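Local atomic coordinates of metallo-beta-lactamase 1 (Acinetobacter baumannii, PDB entry 5MMD), a protein that probably hydrolyses beta-lactam antibiotics to substituted beta-amino acids, using zinc ions as cofactor, as a class B metallo-beta-lactamase. Residues Ser53-Asp56 and Thr57-Val61; Phe160-Ser163 and Leu164-Gly168; Leu169-Thr172 and Gly173-Lys176. All coordinates share one frame; numbering follows the deposited sequence.

Contact 1 (Ser53-Asp56 and Thr57-Val61); sequences SESD and TEKLV
S53 and T57 meet at the start of helix 54-66, where the backbone winds from a loop into successive i to i+4 hydrogen bonds: T57 N to S53 O, E58 N to E54 O, K59 N to S55 O and L60 N to D56 O. S53 is the N-cap of this helix, which connects strands 44-48 and 70-75 in a beta-alpha-beta crossover of the metallo-beta-lactamase fold. S53 OG accepts from D56 N at 3.0 Å, satisfying an amide that the first turn itself cannot serve. S53 OG also donates a weak bond of 3.1 Å to D56 OD2, tying the cap to the carboxylate as well.

A second grip falls on the S53 carbonyl. T57 OG1 stands beside its own backbone N (chi1 -65°) and donates to S53 O at 2.9 Å, from above the carbonyl plane. The amide T57 N approaches that oxygen from the opposite face of the plane, so one acceptor is clasped between two donors of a single residue. T57 is buried, with W89 and L90 of helix 87-92 packed against it, whereas D56 turns to another side, touching S22 of strand 17-26 and receiving a weak bond at OD1 from L8 N.

The exposed flank belongs to S55 and K59. The lysine chain runs extended back toward the helix start and bends at its last torsion (chi4 69°). On the way K59 CD passes D56 OD1 at 3.4 Å, the two side chains lying obliquely across each other. K59 NZ remains 4.2 Å from D56 OD1, too far for a salt bridge although the charges probably attract. Instead, K59 NZ donates to S55 OG at 2.7 Å.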
loop_
_atom_site.group_PDB
_atom_site.type_symbol
_atom_site.label_atom_id
_atom_site.label_comp_id
_atom_site.label_asym_id
_atom_site.label_seq_id
_atom_site.Cartn_x
_atom_site.Cartn_y
_atom_site.Cartn_z
ATOM N N SER A 53 2.863 10.169 -8.187
ATOM C CA SER A 53 2.608 11.358 -9.014
ATOM C C SER A 53 1.481 11.120 -10.009
ATOM O O SER A 53 1.180 9.962 -10.370
ATOM C CB SER A 53 3.874 11.792 -9.768
ATOM O OG SER A 53 4.188 10.924 -10.864
ATOM N N GLU A 54 0.845 12.213 -10.420
ATOM C CA GLU A 54 -0.184 12.169 -11.455
ATOM C C GLU A 54 0.393 11.586 -12.738
ATOM O O GLU A 54 -0.201 10.688 -13.364
ATOM C CB GLU A 54 -0.730 13.567 -11.690
ATOM C CG GLU A 54 -1.772 13.666 -12.750
ATOM C CD GLU A 54 -2.401 15.041 -12.806
ATOM O OE1 GLU A 54 -2.876 15.544 -11.759
ATOM O OE2 GLU A 54 -2.404 15.608 -13.916
ATOM N N SER A 55 1.561 12.099 -13.123
ATOM C CA SER A 55 2.232 11.625 -14.330
ATOM C C SER A 55 2.394 10.108 -14.297
ATOM O O SER A 55 2.027 9.416 -15.249
ATOM C CB SER A 55 3.610 12.274 -14.488
ATOM O OG SER A 55 4.259 11.779 -15.665
ATOM N N ASP A 56 2.967 9.593 -13.210
ATOM C CA ASP A 56 3.247 8.165 -13.148
ATOM C C ASP A 56 1.961 7.333 -12.969
ATOM O O ASP A 56 1.937 6.183 -13.355
ATOM C CB ASP A 56 4.254 7.859 -12.036
ATOM C CG ASP A 56 5.658 8.305 -12.401
ATOM O OD1 ASP A 56 6.030 8.197 -13.580
ATOM O OD2 ASP A 56 6.365 8.809 -11.529
ATOM N N THR A 57 0.912 7.913 -12.403
ATOM C CA THR A 57 -0.368 7.224 -12.301
ATOM C C THR A 57 -0.908 7.064 -13.722
ATOM O O THR A 57 -1.276 5.966 -14.111
ATOM C CB THR A 57 -1.392 7.949 -11.397
ATOM O OG1 THR A 57 -0.902 7.959 -10.053
ATOM C CG2 THR A 57 -2.764 7.216 -11.422
ATOM N N GLU A 58 -0.889 8.132 -14.522
ATOM C CA GLU A 58 -1.268 7.993 -15.934
ATOM C C GLU A 58 -0.406 6.955 -16.641
ATOM O O GLU A 58 -0.933 6.164 -17.441
ATOM C CB GLU A 58 -1.184 9.317 -16.715
ATOM C CG GLU A 58 -1.532 9.107 -18.210
ATOM C CD GLU A 58 -0.314 8.798 -19.114
ATOM O OE1 GLU A 58 0.833 9.079 -18.691
ATOM O OE2 GLU A 58 -0.482 8.257 -20.251
ATOM N N LYS A 59 0.903 6.938 -16.370
ATOM C CA LYS A 59 1.774 5.969 -17.028
ATOM C C LYS A 59 1.398 4.541 -16.672
ATOM O O LYS A 59 1.542 3.633 -17.513
ATOM C CB LYS A 59 3.259 6.202 -16.668
ATOM C CG LYS A 59 3.839 7.450 -17.259
ATOM C CD LYS A 59 5.312 7.629 -16.821
ATOM C CE LYS A 59 6.013 8.708 -17.620
ATOM N NZ LYS A 59 5.503 10.072 -17.321
ATOM N N LEU A 60 0.950 4.339 -15.440
ATOM C CA LEU A 60 0.610 3.013 -14.950
ATOM C C LEU A 60 -0.666 2.545 -15.624
ATOM O O LEU A 60 -0.758 1.414 -16.101
ATOM C CB LEU A 60 0.468 3.020 -13.428
ATOM C CG LEU A 60 0.138 1.665 -12.780
ATOM C CD1 LEU A 60 1.237 0.619 -12.934
ATOM C CD2 LEU A 60 -0.265 1.888 -11.283
ATOM N N VAL A 61 -1.620 3.448 -15.717
ATOM C CA VAL A 61 -2.907 3.152 -16.313
ATOM C C VAL A 61 -2.721 2.868 -17.784
ATOM O O VAL A 61 -3.341 1.949 -18.316
ATOM C CB VAL A 61 -3.917 4.306 -16.092
ATOM C CG1 VAL A 61 -5.143 4.116 -16.937
ATOM C CG2 VAL A 61 -4.289 4.326 -14.636
#

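Contact 2 (Phe160-Ser163 and Leu164-Gly168); sequences FIRS and LESSG
S163 to S166 form a type I beta turn, closed by a 3.0 Å bond from S166 N to S163 O. The two serines also join through their side chains: S163 OG and S166 OG lie 2.9 Å apart and share a hydrogen bond that either could donate. With chi1 at 72°, S163 holds its hydroxyl between its own backbone N and carbonyl carbon, facing S166.

The turn belongs to the loop between strand 154-158 and helix 180-190 of the metallo-beta-lactamase fold, shortly after the zinc ligand C159. From the residue before the turn, R162 folds back on itself, bent at chi2 and chi3, and closes a wider loop by donating from NE to G168 O at 2.9 Å. That N-H meets a lone pair in the carbonyl plane, while R162 NH2 adds a weak bond of 3.3 Å to G168 O. S166 OG rests over one face of the guanidinium, 3.4 Å from R162 NH2 at an angle too poor for a hydrogen bond. L164 packs on E208 and H212 of helix 208-223, and H212 NE2 bonds to S166 O.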
loop_
_atom_site.group_PDB
_atom_site.type_symbol
_atom_site.label_atom_id
_atom_site.label_comp_id
_atom_site.label_asym_id
_atom_site.label_seq_id
_atom_site.Cartn_x
_atom_site.Cartn_y
_atom_site.Cartn_z
ATOM N N PHE A 160 3.034 0.104 6.566
ATOM C CA PHE A 160 2.887 -0.575 7.841
ATOM C C PHE A 160 3.964 -1.633 8.039
ATOM O O PHE A 160 4.238 -2.061 9.185
ATOM C CB PHE A 160 1.497 -1.244 7.918
ATOM C CG PHE A 160 1.266 -2.059 9.162
ATOM C CD1 PHE A 160 1.081 -1.440 10.382
ATOM C CD2 PHE A 160 1.215 -3.456 9.111
ATOM C CE1 PHE A 160 0.862 -2.172 11.535
ATOM C CE2 PHE A 160 0.979 -4.194 10.263
ATOM C CZ PHE A 160 0.813 -3.541 11.481
ATOM N N ILE A 161 4.523 -2.101 6.924
ATOM C CA ILE A 161 5.523 -3.171 6.953
ATOM C C ILE A 161 6.817 -2.639 6.417
ATOM O O ILE A 161 6.845 -2.021 5.360
ATOM C CB ILE A 161 5.076 -4.446 6.118
ATOM C CG1 ILE A 161 3.832 -5.094 6.728
ATOM C CG2 ILE A 161 6.237 -5.460 6.008
ATOM C CD1 ILE A 161 3.973 -5.452 8.217
ATOM N N ARG A 162 7.895 -2.860 7.165
ATOM C CA ARG A 162 9.226 -2.432 6.768
ATOM C C ARG A 162 10.007 -3.517 6.044
ATOM O O ARG A 162 9.864 -4.704 6.334
ATOM C CB ARG A 162 10.012 -1.994 7.999
ATOM C CG ARG A 162 9.324 -0.838 8.742
ATOM C CD ARG A 162 9.333 0.453 7.917
ATOM N NE ARG A 162 10.699 0.991 7.825
ATOM C CZ ARG A 162 11.099 1.948 6.993
ATOM N NH1 ARG A 162 10.252 2.530 6.131
ATOM N NH2 ARG A 162 12.359 2.342 7.057
ATOM N N SER A 163 10.856 -3.078 5.119
ATOM C CA SER A 163 11.727 -3.982 4.389
ATOM C C SER A 163 12.788 -4.571 5.308
ATOM O O SER A 163 13.193 -3.954 6.324
ATOM C CB SER A 163 12.388 -3.256 3.217
ATOM O OG SER A 163 13.354 -2.372 3.715
ATOM N N LEU A 164 13.250 -5.771 4.967
ATOM C CA LEU A 164 14.232 -6.437 5.807
ATOM C C LEU A 164 15.524 -5.621 5.914
ATOM O O LEU A 164 16.277 -5.795 6.876
ATOM C CB LEU A 164 14.583 -7.830 5.292
ATOM C CG LEU A 164 13.847 -9.049 5.838
ATOM C CD1 LEU A 164 14.630 -10.289 5.323
ATOM C CD2 LEU A 164 13.716 -9.071 7.348
ATOM N N GLU A 165 15.804 -4.777 4.923
ATOM C CA GLU A 165 17.051 -3.991 4.929
ATOM C C GLU A 165 16.987 -2.752 5.849
ATOM O O GLU A 165 17.999 -2.081 6.086
ATOM C CB GLU A 165 17.406 -3.544 3.497
ATOM C CG GLU A 165 17.767 -4.689 2.567
ATOM C CD GLU A 165 16.559 -5.569 2.133
ATOM O OE1 GLU A 165 15.408 -5.063 2.022
ATOM O OE2 GLU A 165 16.804 -6.777 1.891
ATOM N N SER A 166 15.807 -2.484 6.380
ATOM C CA SER A 166 15.578 -1.332 7.236
ATOM C C SER A 166 15.866 -1.682 8.676
ATOM O O SER A 166 15.368 -2.686 9.175
ATOM C CB SER A 166 14.135 -0.856 7.104
ATOM O OG SER A 166 13.864 -0.403 5.791
ATOM N N SER A 167 16.698 -0.887 9.335
ATOM C CA SER A 167 16.980 -1.057 10.748
ATOM C C SER A 167 15.943 -0.368 11.645
ATOM O O SER A 167 15.973 -0.513 12.865
ATOM C CB SER A 167 18.367 -0.464 11.091
ATOM O OG SER A 167 18.244 0.949 10.955
ATOM N N GLY A 168 15.099 0.465 11.057
ATOM C CA GLY A 168 14.116 1.183 11.833
ATOM C C GLY A 168 12.821 1.415 11.082
ATOM O O GLY A 168 12.603 0.891 9.978
#

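Contact 3 (Leu169-Thr172 and Gly173-Lys176); sequences LGYT and GEAK
The Y171 ring lies over the backbone of G173, whose amide N sits 3.5 Å above the ring plane and over its centre. This is the compact half of the contact: G173 has no side chain to hold the ring off, and Y171 CE1 comes to 3.7 Å from G173 CA. Beyond the glycine, E174 swings its carboxylate to the rim of the ring. Y171 OH donates to E174 OE2 at 2.9 Å, meeting the lone pair anti to the other carboxylate oxygen, and OE2 lies in the plane of the ring at its edge. Ring and carboxylate are nearly perpendicular, 78° apart. Y171 gets there with CG anti to the backbone N (chi1 171°), and E174 with a chain bent at chi2. The other oxygen, E174 OE1, hydrogen-bonds NE2 of H80, a ligand of the first zinc ion, making E174 a second-shell residue that probably helps to orient the imidazole; Y171 in turn would steady the carboxylate.

The whole contact lies at the surface, but the remainder is slacker. T172 to A175 make a type I beta turn, yet its closing bond, A175 N to T172 O, is weak and long at 3.3 Å. At the turn, T172 CB and A175 CB are 4.0 Å apart. A water joins the two segments across the turn, donating to Y171 O and accepting from E174 N, 3.0 Å from that N.

Both segments belong to the loop between strand 154-158 and helix 180-190, which in class B1 enzymes flanks the active site. L169, midway along that loop, packs on L216 and A220 of helix 208-223, Y171 leans against W29 in the loop between strands 17-26 and 32-41, and K176 pairs through its backbone with G139 before the chain proceeds to helix 180-190.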
loop_
_atom_site.group_PDB
_atom_site.type_symbol
_atom_site.label_atom_id
_atom_site.label_comp_id
_atom_site.label_asym_id
_atom_site.label_seq_id
_atom_site.Cartn_x
_atom_site.Cartn_y
_atom_site.Cartn_z
ATOM N N LEU A 169 11.983 2.274 11.641
ATOM C CA LEU A 169 10.593 2.319 11.224
ATOM C C LEU A 169 10.337 3.310 10.134
ATOM O O LEU A 169 9.210 3.395 9.651
ATOM C CB LEU A 169 9.669 2.623 12.424
ATOM C CG LEU A 169 9.640 1.554 13.523
ATOM C CD1 LEU A 169 8.973 2.136 14.760
ATOM C CD2 LEU A 169 8.922 0.286 13.049
ATOM N N GLY A 170 11.354 4.063 9.739
ATOM C CA GLY A 170 11.170 5.047 8.684
ATOM C C GLY A 170 10.562 6.346 9.225
ATOM O O GLY A 170 10.914 6.790 10.313
ATOM N N TYR A 171 9.680 6.966 8.458
ATOM C CA TYR A 171 9.037 8.219 8.873
ATOM C C TYR A 171 7.997 7.972 9.961
ATOM O O TYR A 171 6.974 7.335 9.715
ATOM C CB TYR A 171 8.367 8.910 7.685
ATOM C CG TYR A 171 7.519 10.097 8.118
ATOM C CD1 TYR A 171 8.104 11.210 8.708
ATOM C CD2 TYR A 171 6.128 10.086 7.976
ATOM C CE1 TYR A 171 7.335 12.310 9.106
ATOM C CE2 TYR A 171 5.350 11.177 8.375
ATOM C CZ TYR A 171 5.953 12.273 8.947
ATOM O OH TYR A 171 5.202 13.361 9.344
ATOM N N THR A 172 8.253 8.467 11.167
ATOM C CA THR A 172 7.371 8.152 12.294
ATOM C C THR A 172 6.651 9.390 12.852
ATOM O O THR A 172 6.125 9.360 13.963
ATOM C CB THR A 172 8.148 7.512 13.408
ATOM O OG1 THR A 172 9.184 8.414 13.816
ATOM C CG2 THR A 172 8.744 6.185 12.957
ATOM N N GLY A 173 6.649 10.469 12.080
ATOM C CA GLY A 173 6.003 11.722 12.478
ATOM C C GLY A 173 4.503 11.643 12.683
ATOM O O GLY A 173 3.946 12.492 13.382
ATOM N N GLU A 174 3.842 10.647 12.085
ATOM C CA GLU A 174 2.406 10.405 12.323
ATOM C C GLU A 174 2.126 8.933 12.720
ATOM O O GLU A 174 1.028 8.429 12.518
ATOM C CB GLU A 174 1.577 10.777 11.086
ATOM C CG GLU A 174 1.741 12.221 10.621
ATOM C CD GLU A 174 1.583 12.373 9.113
ATOM O OE1 GLU A 174 0.535 11.980 8.577
ATOM O OE2 GLU A 174 2.508 12.906 8.449
ATOM N N ALA A 175 3.109 8.280 13.335
ATOM C CA ALA A 175 2.969 6.891 13.752
ATOM C C ALA A 175 2.257 6.719 15.076
ATOM O O ALA A 175 2.184 7.632 15.897
ATOM C CB ALA A 175 4.334 6.232 13.848
ATOM N N LYS A 176 1.752 5.505 15.266
ATOM C CA LYS A 176 1.235 5.046 16.541
ATOM C C LYS A 176 2.222 4.013 17.063
ATOM O O LYS A 176 2.017 2.802 16.893
ATOM C CB LYS A 176 -0.165 4.448 16.378
ATOM C CG LYS A 176 -1.131 5.341 15.628
ATOM C CD LYS A 176 -1.344 6.690 16.296
ATOM C CE LYS A 176 -2.138 6.551 17.573
ATOM N NZ LYS A 176 -2.397 7.845 18.234
HETATM O O HOH W 1 4.350 8.279 10.324
#

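From the N terminus the chain first reaches contact 1, which opens helix 54-66 on the seven-stranded sheet and closes no loop beyond the helix's own first turns. Contacts 2 and 3 come much later, both in the loop that leaves strand 154-158 of the five-stranded sheet and ends at helix 180-190. Each closes a small turn there; the two follow in series, neither nested nor crossed, and touch where R162 packs against L169 and G170. Together they tie that loop to helix 208-223 and to the zinc ligand H80. Contact 1 stands apart, its centre about 26 Å from the centres of both others.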